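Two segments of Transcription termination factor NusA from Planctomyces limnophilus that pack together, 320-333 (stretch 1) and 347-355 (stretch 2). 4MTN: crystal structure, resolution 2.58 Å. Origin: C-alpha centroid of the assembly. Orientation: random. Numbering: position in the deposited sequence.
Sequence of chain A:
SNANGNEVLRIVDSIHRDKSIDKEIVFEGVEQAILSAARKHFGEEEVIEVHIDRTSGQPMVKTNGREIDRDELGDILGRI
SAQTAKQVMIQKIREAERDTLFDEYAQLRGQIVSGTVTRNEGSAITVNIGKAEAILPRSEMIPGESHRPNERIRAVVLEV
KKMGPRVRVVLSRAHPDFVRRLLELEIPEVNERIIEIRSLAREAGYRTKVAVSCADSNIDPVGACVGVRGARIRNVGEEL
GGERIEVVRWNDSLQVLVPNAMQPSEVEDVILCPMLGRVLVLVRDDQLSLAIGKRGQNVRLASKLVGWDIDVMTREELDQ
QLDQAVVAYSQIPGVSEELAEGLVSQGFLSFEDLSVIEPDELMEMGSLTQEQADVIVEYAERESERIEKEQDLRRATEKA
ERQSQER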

# COMPACT_ATOMS: atom_id res chain seq x y z
N GLN A 320 -24.83 -26.72 -13.88
CA GLN A 320 -25.19 -27.44 -12.67
C GLN A 320 -25.36 -26.46 -11.51
O GLN A 320 -26.19 -26.66 -10.63
CB GLN A 320 -24.13 -28.49 -12.33
CG GLN A 320 -24.41 -29.29 -11.07
CD GLN A 320 -23.28 -30.23 -10.72
OE1 GLN A 320 -22.31 -30.37 -11.47
NE2 GLN A 320 -23.39 -30.89 -9.58
N GLN A 321 -24.57 -25.39 -11.53
CA GLN A 321 -24.61 -24.39 -10.48
C GLN A 321 -25.88 -23.55 -10.56
O GLN A 321 -26.43 -23.14 -9.55
CB GLN A 321 -23.37 -23.48 -10.55
CG GLN A 321 -22.93 -22.92 -9.21
CD GLN A 321 -22.12 -23.90 -8.41
OE1 GLN A 321 -21.48 -24.80 -8.96
NE2 GLN A 321 -22.13 -23.75 -7.09
N LEU A 322 -26.33 -23.29 -11.79
CA LEU A 322 -27.53 -22.49 -12.01
C LEU A 322 -28.78 -23.24 -11.56
O LEU A 322 -29.70 -22.64 -10.99
CB LEU A 322 -27.66 -22.11 -13.49
CG LEU A 322 -26.49 -21.38 -14.15
CD1 LEU A 322 -26.77 -21.12 -15.62
CD2 LEU A 322 -26.16 -20.08 -13.43
N ASP A 323 -28.82 -24.54 -11.82
CA ASP A 323 -29.97 -25.37 -11.47
C ASP A 323 -30.13 -25.50 -9.96
O ASP A 323 -31.24 -25.41 -9.44
CB ASP A 323 -29.84 -26.76 -12.10
CG ASP A 323 -29.95 -26.73 -13.61
OD1 ASP A 323 -30.72 -25.90 -14.14
OD2 ASP A 323 -29.27 -27.53 -14.28
N GLN A 324 -29.02 -25.72 -9.26
CA GLN A 324 -29.05 -25.91 -7.82
C GLN A 324 -29.33 -24.61 -7.08
O GLN A 324 -29.95 -24.61 -6.02
CB GLN A 324 -27.73 -26.51 -7.33
CG GLN A 324 -27.44 -27.90 -7.87
CD GLN A 324 -26.11 -28.45 -7.42
OE1 GLN A 324 -25.44 -27.85 -6.57
NE2 GLN A 324 -25.70 -29.58 -7.97
N ALA A 325 -28.87 -23.50 -7.65
CA ALA A 325 -29.04 -22.19 -7.02
C ALA A 325 -30.51 -21.77 -6.98
O ALA A 325 -30.95 -21.12 -6.03
CB ALA A 325 -28.22 -21.14 -7.75
N VAL A 326 -31.27 -22.15 -8.00
CA VAL A 326 -32.69 -21.84 -8.05
C VAL A 326 -33.46 -22.64 -7.01
O VAL A 326 -34.30 -22.10 -6.28
CB VAL A 326 -33.29 -22.12 -9.45
CG1 VAL A 326 -34.79 -21.86 -9.45
CG2 VAL A 326 -32.60 -21.27 -10.50
N VAL A 327 -33.17 -23.93 -6.92
CA VAL A 327 -33.81 -24.81 -5.96
C VAL A 327 -33.45 -24.41 -4.53
O VAL A 327 -34.30 -24.44 -3.63
CB VAL A 327 -33.41 -26.29 -6.19
CG1 VAL A 327 -34.13 -27.20 -5.20
CG2 VAL A 327 -33.73 -26.70 -7.61
N ALA A 328 -32.20 -24.01 -4.33
CA ALA A 328 -31.73 -23.60 -3.01
C ALA A 328 -32.40 -22.31 -2.56
O ALA A 328 -32.84 -22.20 -1.41
CB ALA A 328 -30.21 -23.43 -3.02
N TYR A 329 -32.48 -21.33 -3.46
CA TYR A 329 -33.08 -20.04 -3.14
C TYR A 329 -34.58 -20.15 -2.92
O TYR A 329 -35.17 -19.36 -2.18
CB TYR A 329 -32.78 -19.02 -4.24
CG TYR A 329 -31.34 -18.55 -4.28
CD1 TYR A 329 -30.51 -18.72 -3.19
CD2 TYR A 329 -30.83 -17.93 -5.41
CE1 TYR A 329 -29.19 -18.28 -3.22
CE2 TYR A 329 -29.52 -17.49 -5.45
CZ TYR A 329 -28.71 -17.67 -4.35
OH TYR A 329 -27.40 -17.24 -4.39
N SER A 330 -35.20 -21.13 -3.57
CA SER A 330 -36.64 -21.33 -3.46
C SER A 330 -37.05 -21.85 -2.08
O SER A 330 -38.20 -21.71 -1.68
CB SER A 330 -37.13 -22.30 -4.54
OG SER A 330 -36.85 -21.79 -5.84
N GLN A 331 -36.09 -22.44 -1.37
CA GLN A 331 -36.34 -22.94 -0.02
C GLN A 331 -36.69 -21.80 0.92
O GLN A 331 -37.50 -21.97 1.84
CB GLN A 331 -35.11 -23.69 0.51
CG GLN A 331 -34.92 -25.07 -0.09
CD GLN A 331 -33.74 -25.80 0.52
OE1 GLN A 331 -32.74 -25.19 0.89
NE2 GLN A 331 -33.85 -27.12 0.62
N ILE A 332 -36.08 -20.64 0.70
CA ILE A 332 -36.36 -19.46 1.50
C ILE A 332 -37.77 -18.94 1.25
O ILE A 332 -38.12 -18.62 0.12
CB ILE A 332 -35.35 -18.33 1.21
CG1 ILE A 332 -33.92 -18.80 1.46
CG2 ILE A 332 -35.67 -17.10 2.06
CD1 ILE A 332 -32.87 -17.77 1.12
N PRO A 333 -38.59 -18.88 2.31
CA PRO A 333 -39.93 -18.30 2.19
C PRO A 333 -39.84 -16.81 1.88
O PRO A 333 -39.08 -16.09 2.52
CB PRO A 333 -40.54 -18.55 3.58
CG PRO A 333 -39.38 -18.69 4.49
CD PRO A 333 -38.30 -19.35 3.68
N GLY A 347 -26.06 -13.60 -11.49
CA GLY A 347 -24.77 -14.06 -11.01
C GLY A 347 -24.73 -14.56 -9.58
O GLY A 347 -23.67 -14.94 -9.08
N PHE A 348 -25.88 -14.58 -8.92
CA PHE A 348 -25.97 -15.08 -7.55
C PHE A 348 -26.15 -16.59 -7.54
O PHE A 348 -27.13 -17.11 -8.08
CB PHE A 348 -27.11 -14.40 -6.80
CG PHE A 348 -26.92 -12.92 -6.62
CD1 PHE A 348 -26.28 -12.42 -5.50
CD2 PHE A 348 -27.38 -12.03 -7.58
CE1 PHE A 348 -26.10 -11.06 -5.34
CE2 PHE A 348 -27.20 -10.67 -7.42
CZ PHE A 348 -26.56 -10.19 -6.30
N LEU A 349 -25.20 -17.30 -6.93
CA LEU A 349 -25.22 -18.75 -6.93
C LEU A 349 -25.36 -19.32 -5.52
O LEU A 349 -26.36 -19.97 -5.20
CB LEU A 349 -23.95 -19.30 -7.59
CG LEU A 349 -23.76 -18.89 -9.05
CD1 LEU A 349 -22.41 -19.37 -9.58
CD2 LEU A 349 -24.90 -19.44 -9.91
N SER A 350 -24.36 -19.09 -4.68
CA SER A 350 -24.39 -19.59 -3.31
C SER A 350 -25.18 -18.67 -2.39
O SER A 350 -25.67 -17.62 -2.82
CB SER A 350 -22.96 -19.75 -2.78
OG SER A 350 -22.29 -18.51 -2.73
N PHE A 351 -25.30 -19.06 -1.12
CA PHE A 351 -26.00 -18.24 -0.14
C PHE A 351 -25.10 -17.11 0.35
O PHE A 351 -25.58 -16.11 0.88
CB PHE A 351 -26.46 -19.10 1.04
CG PHE A 351 -27.67 -19.94 0.74
CD1 PHE A 351 -28.94 -19.42 0.85
CD2 PHE A 351 -27.52 -21.26 0.34
CE1 PHE A 351 -30.05 -20.19 0.57
CE2 PHE A 351 -28.63 -22.04 0.06
CZ PHE A 351 -29.90 -21.50 0.18
N GLU A 352 -23.80 -17.28 0.16
CA GLU A 352 -22.83 -16.23 0.49
C GLU A 352 -23.05 -15.02 -0.40
O GLU A 352 -22.99 -13.88 0.07
CB GLU A 352 -21.40 -16.75 0.32
CG GLU A 352 -20.92 -17.69 1.42
CD GLU A 352 -21.52 -19.08 1.32
OE1 GLU A 352 -22.22 -19.37 0.33
OE2 GLU A 352 -21.28 -19.90 2.24
N ASP A 353 -23.32 -15.27 -1.67
CA ASP A 353 -23.55 -14.20 -2.64
C ASP A 353 -24.86 -13.47 -2.35
O ASP A 353 -24.97 -12.27 -2.56
CB ASP A 353 -23.58 -14.76 -4.06
CG ASP A 353 -22.34 -15.59 -4.39
OD1 ASP A 353 -21.28 -15.33 -3.79
OD2 ASP A 353 -22.44 -16.49 -5.24
N LEU A 354 -25.84 -14.21 -1.86
CA LEU A 354 -27.15 -13.64 -1.57
C LEU A 354 -27.11 -12.81 -0.29
O LEU A 354 -27.81 -11.80 -0.17
CB LEU A 354 -28.21 -14.74 -1.45
CG LEU A 354 -29.65 -14.27 -1.24
CD1 LEU A 354 -30.04 -13.25 -2.30
CD2 LEU A 354 -30.60 -15.46 -1.25
N SER A 355 -26.29 -13.23 0.67
CA SER A 355 -26.20 -12.55 1.96
C SER A 355 -25.52 -11.19 1.82
O SER A 355 -25.79 -10.28 2.60
CB SER A 355 -25.45 -13.42 2.97
OG SER A 355 -24.14 -13.70 2.52

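A helix can pack against a loop when small residues let the backbones approach and one long side chain spans the gap that remains; two NusA segments illustrate this. The helix of stretch 1 lies against the loop leading into helix 351-355, the two helices inclined at 58°. The backbones come nearest at Ala 325 and Leu 349, whose CA atoms are 5.1 Å apart; Ala 325 CB sits 3.4 Å from Leu 349 O.

Tyr 329 does the spanning. Its CA-to-CB bond points sideways, but chi1 in the m well (-72°) carries the ring across, and OH donates a very short hydrogen bond, 2.4 Å, to Ser 350 O. The ring is held by its surroundings: Leu 354, in the t,p rotamer, places CD2 over one face, 4.1 Å from the Tyr 329 ring centroid, while the ring edge meets the face of Phe 351, planes at 85°. Phe 351, also m, in turn sets its edge against Ile 332, with CE1 3.8 Å from Ile 332 CD1.

Leu 349 shows the same logic: CA-to-CB points away overall, yet the m,t rotamer brings CD2 to 3.8 Å from Leu 322 CD2 and CD1 to 3.6 Å from Gln 321 CG. Asp 353 OD2, in the helix's first turn, accepts a hydrogen bond from Ser 350 N, at 3.3 Å, tying loop to helix.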